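Local coordinates for protein inositol 2-dehydrogenase (Sinorhizobium meliloti, PDB 4HKT) that catalyses the NAD-dependent oxidation of myo-inositol to scyllo-inosose (2-keto-myo-inositol), the first step of myo-inositol degradation, at residues B[121-124]-B[128-131]. Numbering follows the deposited sequence.
Sequences FNRR and HFMA. With EDO (1,2-ethanediol), chain S.
The ring of F129 presents one edge to the backbone of R123, its CD2 lying 3.5 Å from R123 O, with the oxygen close to the ring plane. The same ring carbon also touches the start of the arginine side chain, 4.1 Å from R123 CB. One residue on, selenomethionine M130 lays its CG against the next carbonyl, at 3.1 Å from R124 O, while its SE stays 4.0 Å from that oxygen. The segments share no hydrogen bond; these carbon groups of helix 127-137 rest on successive carbonyls of the 3-10 turn, where R124 N returns a bond to F121 O. The turn leads into that helix from 117-120, an edge strand of the parallel Rossmann-type sheet of this Gfo/Idh/MocA enzyme.

Beyond CB, R123 leads away from the interface and packs against Q238 and M179, two residues that also touch F129. R124 has its CG anti to the carbonyl carbon (chi1 -70°) and an extended chain up to NE, which carries the guanidinium away from 128-131 to a 1,2-ethanediol, probably from the crystallisation liquor. The diol's O2 sits in the guanidinium plane, 2.7 Å from R124 NH2 and, in a weaker, more bent bond (132°), 3.0 Å from R124 NH1. R124 NH2 also forms a salt bridge with D178 of helix 168-184. A leucine in place of R124 has no guanidinium, and D178 would probably be left without this positive partner. Between the segments the contact is thus van der Waals, probably with a weakly polar C-H to carbonyl component, whereas R124 makes its charged bonding to D178.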
# COMPACT_ATOMS: atom_id res chain seq x y z
N PHE B 121 -13.69 21.97 15.23
CA PHE B 121 -13.09 20.63 15.21
C PHE B 121 -13.13 20.22 13.75
O PHE B 121 -14.01 19.50 13.31
CB PHE B 121 -13.85 19.66 16.09
CG PHE B 121 -13.67 19.89 17.57
CD1 PHE B 121 -12.42 19.96 18.11
CD2 PHE B 121 -14.75 19.89 18.42
CE1 PHE B 121 -12.25 20.14 19.47
CE2 PHE B 121 -14.60 20.04 19.78
CZ PHE B 121 -13.35 20.18 20.31
N ASN B 122 -12.17 20.73 13.00
CA ASN B 122 -12.17 20.61 11.54
C ASN B 122 -12.03 19.18 11.04
O ASN B 122 -12.44 18.85 9.90
CB ASN B 122 -11.04 21.44 10.96
CG ASN B 122 -9.71 21.14 11.62
OD1 ASN B 122 -9.49 21.53 12.75
ND2 ASN B 122 -8.86 20.42 10.94
N ARG B 123 -11.47 18.32 11.89
CA ARG B 123 -11.26 16.93 11.50
C ARG B 123 -12.55 16.22 11.21
O ARG B 123 -12.57 15.30 10.41
CB ARG B 123 -10.39 16.19 12.52
CG ARG B 123 -9.03 16.82 12.63
CD ARG B 123 -8.16 16.11 13.65
NE ARG B 123 -7.05 16.97 14.03
CZ ARG B 123 -6.14 16.67 14.96
NH1 ARG B 123 -6.21 15.52 15.63
NH2 ARG B 123 -5.15 17.52 15.23
N ARG B 124 -13.64 16.66 11.80
CA ARG B 124 -14.91 16.08 11.48
C ARG B 124 -15.36 16.34 10.00
O ARG B 124 -16.31 15.71 9.55
CB ARG B 124 -15.98 16.64 12.39
CG ARG B 124 -15.93 16.21 13.83
CD ARG B 124 -17.18 16.70 14.48
NE ARG B 124 -17.21 16.33 15.88
CZ ARG B 124 -18.29 15.95 16.52
NH1 ARG B 124 -19.49 15.90 15.90
NH2 ARG B 124 -18.19 15.64 17.80
N HIS B 128 -11.69 12.11 4.24
CA HIS B 128 -11.30 10.75 4.61
C HIS B 128 -11.92 10.32 5.92
O HIS B 128 -12.52 9.24 6.03
CB HIS B 128 -9.77 10.64 4.64
CG HIS B 128 -9.14 11.39 3.52
ND1 HIS B 128 -9.14 10.91 2.23
CD2 HIS B 128 -8.61 12.63 3.46
CE1 HIS B 128 -8.58 11.80 1.43
NE2 HIS B 128 -8.28 12.87 2.15
N PHE B 129 -11.83 11.19 6.93
CA PHE B 129 -12.47 10.87 8.19
C PHE B 129 -14.00 10.80 8.10
O PHE B 129 -14.63 9.96 8.76
CB PHE B 129 -12.04 11.82 9.29
CG PHE B 129 -10.56 11.84 9.55
CD1 PHE B 129 -9.74 10.75 9.29
CD2 PHE B 129 -9.98 12.97 10.09
CE1 PHE B 129 -8.39 10.80 9.53
CE2 PHE B 129 -8.63 13.02 10.38
CZ PHE B 129 -7.83 11.92 10.11
N MSE B 130 -14.59 11.65 7.25
CA MSE B 130 -16.06 11.65 7.06
C MSE B 130 -16.51 10.35 6.47
O MSE B 130 -17.54 9.78 6.86
CB MSE B 130 -16.54 12.79 6.15
CG MSE B 130 -16.70 14.10 6.88
SE MSE B 130 -17.30 15.53 5.64
CE MSE B 130 -19.10 14.83 5.22
N ALA B 131 -15.74 9.86 5.51
CA ALA B 131 -16.04 8.59 4.86
C ALA B 131 -15.89 7.40 5.82
O ALA B 131 -16.60 6.40 5.71
CB ALA B 131 -15.16 8.41 3.62
C1 EDO S . -21.54 12.43 17.78
O1 EDO S . -21.22 12.72 16.41
C2 EDO S . -20.62 13.20 18.74
O2 EDO S . -20.56 14.60 18.40